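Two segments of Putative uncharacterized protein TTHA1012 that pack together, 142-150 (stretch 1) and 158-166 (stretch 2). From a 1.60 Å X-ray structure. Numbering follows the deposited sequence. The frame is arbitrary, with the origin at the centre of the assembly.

Stretch 1 (142-150) GFAAMELYI
Stretch 2, residues 158-166: LRFVFLDEK

Backbone hydrogen bonds join strand 145-150 to strand 158-163 as antiparallel neighbours, their axes 170° apart and approaching to 4.6 Å. Residues 145-150 and 159-163 are extended (phi -105 to -163°, psi 121 to 168°). Glu 147 N donates to Val 161 O at 2.7 Å, and Val 161 N returns to Glu 147 O at 2.9 Å. Leu 163 N reaches Ala 145 O at 2.8 Å, while Leu 163 O accepts both Ala 145 N (3.2 Å) and Ala 144 N (2.8 Å). At the other end, Tyr 149 N bonds Arg 159 O at 3.0 Å, but Tyr 149 O takes Leu 158 N at 2.8 Å; Leu 158, at phi/psi -118/-27, is not extended. Between these pairs lie the non-hydrogen-bonded pairs Met 146-Phe 162 (CA-CA 4.4 Å) and Leu 148-Phe 160 (CA-CA 4.9 Å).

Their side chains share one apolar face. Leu 148 (t, p) sets CD1 3.7 Å from the Phe 160 (m) ring centroid, a CH-pi contact over its face. Met 146 CB packs 3.9 Å from Phe 162 CD1, and its p, t, m side chain carries CE to 4.3 Å from Phe 160 CD1 at the ring edge. Phe 162 (m) turns its edge to the face of Phe 143 (p), centroids 5.0 Å apart and planes at 72°.

On the opposite face, Tyr 149 (m) suits a mixed setting: CE2 lies 4.1 Å from Val 161 CG2 (Val 161 t) and CD2 3.7 Å from CB of Arg 159 (t, t, t), while OH donates to Glu 147 OE1 (2.7 Å; Glu 147 m, t). Leu 163 (m, t) brings CD1 to 4.0 Å from Glu 147 OE2.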

# COMPACT_ATOMS: atom_id res chain seq x y z
N GLY A 142 11.28 6.71 -10.71
CA GLY A 142 11.68 5.43 -11.27
C GLY A 142 10.69 4.89 -12.29
O GLY A 142 10.80 3.75 -12.73
N PHE A 143 9.72 5.72 -12.67
CA PHE A 143 8.71 5.33 -13.64
C PHE A 143 8.24 6.56 -14.42
O PHE A 143 8.42 7.69 -13.96
CB PHE A 143 7.52 4.66 -12.93
CG PHE A 143 6.78 5.58 -12.00
CD1 PHE A 143 5.67 6.29 -12.44
CD2 PHE A 143 7.20 5.74 -10.68
CE1 PHE A 143 4.98 7.14 -11.58
CE2 PHE A 143 6.52 6.59 -9.82
CZ PHE A 143 5.41 7.29 -10.27
N ALA A 144 7.64 6.33 -15.58
CA ALA A 144 7.17 7.43 -16.41
C ALA A 144 5.73 7.85 -16.13
O ALA A 144 5.39 9.03 -16.21
CB ALA A 144 7.32 7.06 -17.89
N ALA A 145 4.89 6.88 -15.80
CA ALA A 145 3.49 7.17 -15.52
C ALA A 145 2.85 6.08 -14.69
O ALA A 145 3.43 5.00 -14.51
CB ALA A 145 2.73 7.33 -16.83
N MET A 146 1.66 6.35 -14.17
CA MET A 146 0.96 5.37 -13.36
C MET A 146 -0.54 5.42 -13.55
O MET A 146 -1.10 6.42 -14.01
CB MET A 146 1.28 5.58 -11.88
CG MET A 146 0.61 6.80 -11.26
SD MET A 146 0.90 6.94 -9.49
CE MET A 146 -0.27 5.76 -8.85
N GLU A 147 -1.18 4.31 -13.20
CA GLU A 147 -2.63 4.19 -13.27
C GLU A 147 -3.05 3.84 -11.85
O GLU A 147 -2.44 2.99 -11.21
CB GLU A 147 -3.03 3.05 -14.22
CG GLU A 147 -2.56 3.23 -15.65
CD GLU A 147 -2.85 2.03 -16.53
OE1 GLU A 147 -3.32 0.99 -16.01
OE2 GLU A 147 -2.61 2.11 -17.75
N LEU A 148 -4.08 4.52 -11.36
CA LEU A 148 -4.61 4.26 -10.03
C LEU A 148 -6.11 4.03 -10.18
O LEU A 148 -6.83 4.88 -10.69
CB LEU A 148 -4.37 5.46 -9.10
CG LEU A 148 -4.98 5.36 -7.70
CD1 LEU A 148 -4.47 4.11 -6.99
CD2 LEU A 148 -4.63 6.60 -6.89
N TYR A 149 -6.56 2.85 -9.76
CA TYR A 149 -7.97 2.49 -9.86
C TYR A 149 -8.65 2.57 -8.51
O TYR A 149 -8.18 1.97 -7.53
CB TYR A 149 -8.09 1.08 -10.44
CG TYR A 149 -7.53 0.97 -11.84
CD1 TYR A 149 -8.33 1.20 -12.95
CD2 TYR A 149 -6.18 0.68 -12.05
CE1 TYR A 149 -7.81 1.14 -14.24
CE2 TYR A 149 -5.64 0.62 -13.33
CZ TYR A 149 -6.47 0.85 -14.43
OH TYR A 149 -5.95 0.80 -15.70
N ILE A 150 -9.75 3.33 -8.46
CA ILE A 150 -10.50 3.54 -7.22
C ILE A 150 -11.94 3.04 -7.35
O ILE A 150 -12.67 3.46 -8.25
CB ILE A 150 -10.55 5.05 -6.87
CG1 ILE A 150 -9.13 5.63 -6.80
CG2 ILE A 150 -11.31 5.26 -5.56
CD1 ILE A 150 -8.24 4.99 -5.73
N LEU A 158 -7.91 -0.04 -5.64
CA LEU A 158 -8.04 -1.42 -6.05
C LEU A 158 -6.81 -1.90 -6.80
O LEU A 158 -6.49 -3.09 -6.79
CB LEU A 158 -9.25 -1.61 -6.96
CG LEU A 158 -10.65 -1.44 -6.37
CD1 LEU A 158 -11.69 -1.59 -7.48
CD2 LEU A 158 -10.87 -2.48 -5.28
N ARG A 159 -6.11 -0.97 -7.44
CA ARG A 159 -4.95 -1.35 -8.24
C ARG A 159 -4.03 -0.18 -8.57
O ARG A 159 -4.49 0.94 -8.82
CB ARG A 159 -5.47 -1.97 -9.55
CG ARG A 159 -4.43 -2.59 -10.46
CD ARG A 159 -5.11 -3.08 -11.73
NE ARG A 159 -4.22 -3.86 -12.58
CZ ARG A 159 -4.58 -4.33 -13.77
NH1 ARG A 159 -5.80 -4.10 -14.24
NH2 ARG A 159 -3.72 -5.04 -14.49
N PHE A 160 -2.73 -0.44 -8.55
CA PHE A 160 -1.71 0.55 -8.86
C PHE A 160 -0.85 -0.03 -9.97
O PHE A 160 -0.34 -1.14 -9.85
CB PHE A 160 -0.80 0.82 -7.65
CG PHE A 160 -1.52 1.33 -6.43
CD1 PHE A 160 -1.41 2.66 -6.05
CD2 PHE A 160 -2.27 0.46 -5.64
CE1 PHE A 160 -2.03 3.13 -4.89
CE2 PHE A 160 -2.90 0.92 -4.48
CZ PHE A 160 -2.78 2.25 -4.10
N VAL A 161 -0.68 0.72 -11.06
CA VAL A 161 0.12 0.25 -12.18
C VAL A 161 1.15 1.31 -12.55
O VAL A 161 0.80 2.45 -12.85
CB VAL A 161 -0.74 -0.03 -13.43
CG1 VAL A 161 0.12 -0.63 -14.53
CG2 VAL A 161 -1.88 -0.98 -13.09
N PHE A 162 2.42 0.92 -12.53
CA PHE A 162 3.52 1.83 -12.86
C PHE A 162 4.10 1.44 -14.21
O PHE A 162 4.43 0.28 -14.45
CB PHE A 162 4.58 1.76 -11.77
CG PHE A 162 4.09 2.21 -10.42
CD1 PHE A 162 4.12 3.56 -10.08
CD2 PHE A 162 3.53 1.30 -9.53
CE1 PHE A 162 3.60 4.00 -8.86
CE2 PHE A 162 3.01 1.73 -8.31
CZ PHE A 162 3.04 3.08 -7.98
N LEU A 163 4.23 2.42 -15.10
CA LEU A 163 4.73 2.19 -16.45
C LEU A 163 6.01 2.96 -16.77
O LEU A 163 6.24 4.04 -16.23
CB LEU A 163 3.67 2.61 -17.47
CG LEU A 163 2.23 2.14 -17.24
CD1 LEU A 163 1.31 2.86 -18.21
CD2 LEU A 163 2.14 0.64 -17.41
N ASP A 164 6.84 2.40 -17.65
CA ASP A 164 8.06 3.09 -18.04
C ASP A 164 7.76 3.96 -19.26
O ASP A 164 6.59 4.12 -19.63
CB ASP A 164 9.20 2.10 -18.35
CG ASP A 164 8.96 1.28 -19.60
OD1 ASP A 164 8.05 1.61 -20.39
OD2 ASP A 164 9.71 0.30 -19.80
N GLU A 165 8.80 4.51 -19.87
CA GLU A 165 8.65 5.38 -21.04
C GLU A 165 7.91 4.75 -22.22
O GLU A 165 7.16 5.44 -22.92
CB GLU A 165 10.03 5.85 -21.51
CG GLU A 165 10.83 6.61 -20.47
CD GLU A 165 10.17 7.90 -20.03
OE1 GLU A 165 9.84 8.73 -20.91
OE2 GLU A 165 9.98 8.09 -18.81
N LYS A 166 8.13 3.46 -22.45
CA LYS A 166 7.49 2.76 -23.56
C LYS A 166 6.10 2.23 -23.23
O LYS A 166 5.42 1.66 -24.09
CB LYS A 166 8.38 1.59 -24.02
CG LYS A 166 9.75 2.00 -24.52
CD LYS A 166 9.66 2.86 -25.77
CE LYS A 166 11.05 3.21 -26.30
NZ LYS A 166 10.97 4.06 -27.53